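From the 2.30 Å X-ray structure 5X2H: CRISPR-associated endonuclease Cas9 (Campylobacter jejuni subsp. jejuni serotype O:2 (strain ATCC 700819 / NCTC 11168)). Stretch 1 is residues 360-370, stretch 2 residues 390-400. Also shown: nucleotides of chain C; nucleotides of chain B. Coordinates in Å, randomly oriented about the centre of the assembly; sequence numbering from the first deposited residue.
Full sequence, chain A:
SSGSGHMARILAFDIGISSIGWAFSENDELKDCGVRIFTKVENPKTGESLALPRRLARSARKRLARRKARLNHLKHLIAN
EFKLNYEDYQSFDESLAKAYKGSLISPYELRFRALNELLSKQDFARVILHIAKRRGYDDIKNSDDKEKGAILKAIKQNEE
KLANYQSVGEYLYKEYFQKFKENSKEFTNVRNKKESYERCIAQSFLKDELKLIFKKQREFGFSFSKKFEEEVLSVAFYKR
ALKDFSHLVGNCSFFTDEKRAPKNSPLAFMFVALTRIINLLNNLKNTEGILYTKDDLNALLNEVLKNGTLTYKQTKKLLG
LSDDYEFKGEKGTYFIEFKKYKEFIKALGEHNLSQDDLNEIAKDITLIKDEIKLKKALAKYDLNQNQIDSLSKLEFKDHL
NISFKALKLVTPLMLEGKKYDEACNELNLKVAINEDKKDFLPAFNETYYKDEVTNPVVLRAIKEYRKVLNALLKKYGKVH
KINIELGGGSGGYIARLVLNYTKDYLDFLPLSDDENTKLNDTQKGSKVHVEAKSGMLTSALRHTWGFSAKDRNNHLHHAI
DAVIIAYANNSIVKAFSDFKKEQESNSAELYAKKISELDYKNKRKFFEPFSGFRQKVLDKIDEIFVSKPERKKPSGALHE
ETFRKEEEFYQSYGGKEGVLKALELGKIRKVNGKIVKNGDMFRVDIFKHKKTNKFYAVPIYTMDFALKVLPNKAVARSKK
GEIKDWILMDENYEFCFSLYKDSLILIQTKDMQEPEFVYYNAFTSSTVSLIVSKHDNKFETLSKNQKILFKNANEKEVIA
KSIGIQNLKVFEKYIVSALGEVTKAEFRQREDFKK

Stretch 1 (360-370) EIAKDITLIKD
Stretch 2 (390-400) SLSKLEFKDHL

A helix can anchor an irregular segment by combining apolar contact with polar bridges, as two stretches of Campylobacter jejuni Cas9 illustrate. Residues 360-367 form the last turns of a helix, with Ile365 N to Ile361 O at 2.9 Å; Ile368 leaves helical geometry (phi/psi -88/92). Ser390 and Leu391 are helical; Leu394 to Phe396 are extended (-113/148 at Phe396). The closest CA atoms are those of Thr366 and Phe396, 4.6 Å apart, and contacts advance along both chains in the same sense, from Ile361-Leu391 to Thr366-His399.

Apolar packing centres on Ile365 (m, t), its CA-to-CB bond directed toward the partner: CD1 lies 4.1 Å from Leu391 CB and CG2 3.6 Å from Phe396 CD2. Ile361 (m, t) extends the patch, CG2 to Leu391 CD1 at 3.9 Å. Phe396 (chi1 m, chi2 -14°) also has its CA-to-CB bond directed toward the helix, its ring edge meeting Ala362 O (CD2 to O, 4.0 Å). The Thr366 methyl CG2 makes van der Waals contact with His399 NE2 (3.8 Å).

Hydrogen bonds and two waters join polar groups beside this patch. Thr366 (m) turns OG1 back to Ala362 O at 2.7 Å. Lys369 (m, m, t, t) donates from NZ to Phe396 O at 2.8 Å and to OP1 of DG16 at 3.0 Å, so one ammonium ties loop to DNA. One water donates to Ile365 O (2.7 Å) and accepts from Lys369 NZ and Phe396 N (both 2.8 Å); another donates to Thr366 OG1 (3.1 Å) and Lys397 O (2.7 Å).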

# COMPACT_ATOMS: atom_id res chain seq x y z
N GLU A 360 -27.51 16.70 4.94
CA GLU A 360 -27.40 15.63 3.95
C GLU A 360 -26.79 16.13 2.65
O GLU A 360 -26.13 15.37 1.94
CB GLU A 360 -28.77 15.00 3.70
CG GLU A 360 -28.80 13.49 3.82
CD GLU A 360 -28.16 12.99 5.11
OE1 GLU A 360 -27.25 12.14 5.03
OE2 GLU A 360 -28.57 13.46 6.19
N ILE A 361 -27.01 17.41 2.32
CA ILE A 361 -26.42 17.97 1.10
C ILE A 361 -24.91 18.10 1.25
O ILE A 361 -24.15 17.75 0.34
CB ILE A 361 -27.08 19.33 0.77
CG1 ILE A 361 -28.45 19.12 0.12
CG2 ILE A 361 -26.18 20.16 -0.14
CD1 ILE A 361 -29.25 20.39 -0.00
N ALA A 362 -24.45 18.61 2.40
CA ALA A 362 -23.02 18.76 2.62
C ALA A 362 -22.31 17.41 2.57
O ALA A 362 -21.18 17.30 2.09
CB ALA A 362 -22.76 19.46 3.95
N LYS A 363 -22.97 16.36 3.07
CA LYS A 363 -22.42 15.01 2.96
C LYS A 363 -22.25 14.61 1.50
O LYS A 363 -21.22 14.04 1.12
CB LYS A 363 -23.33 14.02 3.69
CG LYS A 363 -22.89 12.57 3.62
CD LYS A 363 -24.11 11.66 3.59
CE LYS A 363 -23.91 10.43 4.46
NZ LYS A 363 -22.73 9.63 4.04
N ASP A 364 -23.26 14.89 0.67
CA ASP A 364 -23.18 14.54 -0.74
C ASP A 364 -22.07 15.33 -1.44
O ASP A 364 -21.35 14.77 -2.27
CB ASP A 364 -24.53 14.79 -1.43
CG ASP A 364 -25.59 13.81 -0.98
OD1 ASP A 364 -25.24 12.66 -0.63
OD2 ASP A 364 -26.78 14.19 -0.97
N ILE A 365 -21.93 16.61 -1.12
CA ILE A 365 -20.86 17.40 -1.71
C ILE A 365 -19.50 16.88 -1.25
O ILE A 365 -18.53 16.86 -2.02
CB ILE A 365 -21.04 18.89 -1.37
CG1 ILE A 365 -22.40 19.39 -1.86
CG2 ILE A 365 -19.93 19.72 -1.99
CD1 ILE A 365 -22.67 20.86 -1.57
N THR A 366 -19.41 16.44 0.01
CA THR A 366 -18.14 15.94 0.53
C THR A 366 -17.74 14.63 -0.14
O THR A 366 -16.56 14.41 -0.42
CB THR A 366 -18.24 15.76 2.05
OG1 THR A 366 -18.54 17.01 2.67
CG2 THR A 366 -16.93 15.21 2.62
N LEU A 367 -18.71 13.76 -0.42
CA LEU A 367 -18.43 12.41 -0.90
C LEU A 367 -18.48 12.28 -2.42
O LEU A 367 -17.60 11.63 -3.00
CB LEU A 367 -19.40 11.42 -0.27
CG LEU A 367 -19.31 11.26 1.25
CD1 LEU A 367 -20.39 10.32 1.76
CD2 LEU A 367 -17.93 10.77 1.66
N ILE A 368 -19.47 12.87 -3.08
CA ILE A 368 -19.68 12.66 -4.51
C ILE A 368 -18.84 13.69 -5.25
O ILE A 368 -19.27 14.81 -5.52
CB ILE A 368 -21.16 12.73 -4.89
CG1 ILE A 368 -21.98 11.80 -4.00
CG2 ILE A 368 -21.35 12.38 -6.36
CD1 ILE A 368 -23.48 11.90 -4.22
N LYS A 369 -17.61 13.29 -5.60
CA LYS A 369 -16.72 14.16 -6.35
C LYS A 369 -17.07 14.24 -7.83
O LYS A 369 -16.63 15.17 -8.51
CB LYS A 369 -15.27 13.70 -6.18
CG LYS A 369 -14.81 13.61 -4.74
CD LYS A 369 -14.80 14.98 -4.07
CE LYS A 369 -14.25 14.91 -2.65
NZ LYS A 369 -14.11 16.25 -2.03
N ASP A 370 -17.83 13.27 -8.34
CA ASP A 370 -18.31 13.31 -9.72
C ASP A 370 -19.46 14.31 -9.79
O ASP A 370 -20.52 14.09 -9.21
CB ASP A 370 -18.75 11.92 -10.17
CG ASP A 370 -18.97 11.83 -11.67
OD1 ASP A 370 -19.59 12.74 -12.25
OD2 ASP A 370 -18.52 10.83 -12.27
N SER A 390 -24.76 25.67 -8.54
CA SER A 390 -23.92 26.36 -7.57
C SER A 390 -23.35 25.38 -6.54
O SER A 390 -22.14 25.39 -6.27
CB SER A 390 -24.72 27.46 -6.87
OG SER A 390 -25.28 28.36 -7.81
N LEU A 391 -24.21 24.53 -5.97
CA LEU A 391 -23.75 23.55 -4.99
C LEU A 391 -22.83 22.50 -5.60
O LEU A 391 -22.04 21.89 -4.88
CB LEU A 391 -24.94 22.88 -4.32
CG LEU A 391 -25.89 23.76 -3.50
CD1 LEU A 391 -26.96 22.91 -2.84
CD2 LEU A 391 -25.12 24.56 -2.45
N SER A 392 -22.93 22.27 -6.92
CA SER A 392 -22.10 21.26 -7.57
C SER A 392 -20.65 21.70 -7.70
O SER A 392 -19.78 20.85 -7.95
CB SER A 392 -22.65 20.92 -8.95
OG SER A 392 -23.56 19.84 -8.89
N LYS A 393 -20.36 22.99 -7.54
CA LYS A 393 -19.01 23.50 -7.74
C LYS A 393 -18.21 23.61 -6.45
O LYS A 393 -16.99 23.83 -6.51
CB LYS A 393 -19.06 24.88 -8.42
N LEU A 394 -18.85 23.47 -5.29
CA LEU A 394 -18.16 23.61 -4.02
C LEU A 394 -17.34 22.36 -3.71
O LEU A 394 -17.77 21.24 -3.97
CB LEU A 394 -19.16 23.87 -2.90
CG LEU A 394 -20.08 25.09 -3.07
CD1 LEU A 394 -21.16 25.09 -2.02
CD2 LEU A 394 -19.27 26.38 -3.02
N GLU A 395 -16.15 22.57 -3.15
CA GLU A 395 -15.24 21.49 -2.79
C GLU A 395 -15.24 21.35 -1.27
O GLU A 395 -14.73 22.22 -0.56
CB GLU A 395 -13.83 21.76 -3.31
CG GLU A 395 -13.77 22.22 -4.77
CD GLU A 395 -12.35 22.40 -5.27
OE1 GLU A 395 -11.53 21.47 -5.11
OE2 GLU A 395 -12.05 23.48 -5.81
N PHE A 396 -15.81 20.25 -0.78
CA PHE A 396 -15.85 19.94 0.64
C PHE A 396 -14.99 18.72 0.94
O PHE A 396 -14.88 17.80 0.11
CB PHE A 396 -17.28 19.68 1.11
CG PHE A 396 -18.12 20.92 1.22
CD1 PHE A 396 -17.54 22.18 1.20
CD2 PHE A 396 -19.50 20.83 1.37
CE1 PHE A 396 -18.32 23.32 1.30
CE2 PHE A 396 -20.28 21.96 1.47
CZ PHE A 396 -19.69 23.21 1.43
N LYS A 397 -14.41 18.70 2.13
CA LYS A 397 -13.63 17.55 2.58
C LYS A 397 -13.60 17.55 4.10
O LYS A 397 -14.12 18.46 4.76
CB LYS A 397 -12.21 17.58 2.00
CG LYS A 397 -11.33 18.69 2.54
CD LYS A 397 -9.89 18.49 2.09
CE LYS A 397 -8.99 19.60 2.61
NZ LYS A 397 -7.57 19.34 2.26
N ASP A 398 -12.98 16.50 4.66
CA ASP A 398 -12.71 16.35 6.09
C ASP A 398 -13.97 16.06 6.91
O ASP A 398 -15.07 16.50 6.56
CB ASP A 398 -11.99 17.58 6.64
CG ASP A 398 -10.84 17.21 7.57
OD1 ASP A 398 -10.95 16.19 8.29
OD2 ASP A 398 -9.82 17.93 7.56
N HIS A 399 -13.81 15.33 8.01
CA HIS A 399 -14.91 14.92 8.87
C HIS A 399 -14.55 15.17 10.33
O HIS A 399 -13.38 15.19 10.71
CB HIS A 399 -15.25 13.44 8.70
CG HIS A 399 -15.64 13.06 7.30
ND1 HIS A 399 -16.92 12.66 6.97
CD2 HIS A 399 -14.92 13.00 6.16
CE1 HIS A 399 -16.97 12.37 5.68
NE2 HIS A 399 -15.77 12.57 5.16
N LEU A 400 -15.58 15.35 11.15
CA LEU A 400 -15.41 15.33 12.59
C LEU A 400 -15.20 13.88 13.05
O LEU A 400 -15.16 12.95 12.25
CB LEU A 400 -16.62 15.94 13.29
CG LEU A 400 -17.00 17.39 12.97
CD1 LEU A 400 -18.21 17.81 13.78
CD2 LEU A 400 -15.83 18.33 13.22
P DC C 17 -11.81 13.27 3.09
OP1 DC C 17 -13.17 13.71 3.47
OP2 DC C 17 -10.67 14.19 3.29
O5' DC C 17 -11.49 11.89 3.82
C5' DC C 17 -12.42 10.83 3.76
C4' DC C 17 -11.78 9.51 4.14
O4' DC C 17 -10.74 9.18 3.18
C3' DC C 17 -11.06 9.49 5.48
O3' DC C 17 -11.99 9.24 6.53
C2' DC C 17 -10.11 8.32 5.30
C1' DC C 17 -9.70 8.48 3.83
N1 DC C 17 -8.43 9.23 3.65
C2 DC C 17 -7.21 8.59 3.88
O2 DC C 17 -7.20 7.40 4.22
N3 DC C 17 -6.06 9.29 3.71
C4 DC C 17 -6.11 10.57 3.34
N4 DC C 17 -4.95 11.22 3.18
C5 DC C 17 -7.35 11.24 3.11
C6 DC C 17 -8.47 10.54 3.28
P DG C 16 -10.39 16.88 -2.28
OP1 DG C 16 -11.59 17.74 -2.41
OP2 DG C 16 -9.32 17.26 -1.33
O5' DG C 16 -10.87 15.40 -1.90
C5' DG C 16 -10.59 14.88 -0.62
C4' DG C 16 -10.86 13.39 -0.58
O4' DG C 16 -9.92 12.70 -1.44
C3' DG C 16 -10.67 12.76 0.79
O3' DG C 16 -11.86 12.88 1.54
C2' DG C 16 -10.36 11.31 0.43
C1' DG C 16 -9.57 11.45 -0.87
N9 DG C 16 -8.12 11.41 -0.69
C8 DG C 16 -7.23 12.43 -0.94
N7 DG C 16 -5.99 12.11 -0.70
C5 DG C 16 -6.06 10.79 -0.26
C6 DG C 16 -5.02 9.90 0.14
O6 DG C 16 -3.81 10.13 0.20
N1 DG C 16 -5.52 8.65 0.50
C2 DG C 16 -6.85 8.30 0.48
N2 DG C 16 -7.14 7.05 0.87
N3 DG C 16 -7.83 9.12 0.10
C4 DG C 16 -7.36 10.34 -0.25
P A B 5 -13.72 16.09 17.23
OP1 A B 5 -14.42 15.83 15.94
OP2 A B 5 -12.52 15.29 17.57
O5' A B 5 -13.31 17.63 17.27
C5' A B 5 -14.30 18.64 17.33
C4' A B 5 -13.72 19.98 17.70
O4' A B 5 -13.14 19.93 19.03
C3' A B 5 -12.59 20.48 16.83
O3' A B 5 -13.04 21.00 15.59
C2' A B 5 -11.93 21.51 17.73
O2' A B 5 -12.68 22.71 17.78
C1' A B 5 -12.04 20.82 19.09
N9 A B 5 -10.82 20.07 19.42
C8 A B 5 -10.61 18.71 19.42
N7 A B 5 -9.39 18.36 19.75
C5 A B 5 -8.75 19.57 19.98
C6 A B 5 -7.44 19.89 20.37
N6 A B 5 -6.49 18.98 20.60
N1 A B 5 -7.13 21.19 20.51
C2 A B 5 -8.07 22.11 20.27
N3 A B 5 -9.34 21.94 19.91
C4 A B 5 -9.62 20.63 19.78
O HOH W 1 -16.17 18.11 -2.53
O HOH W 2 -16.86 18.49 4.80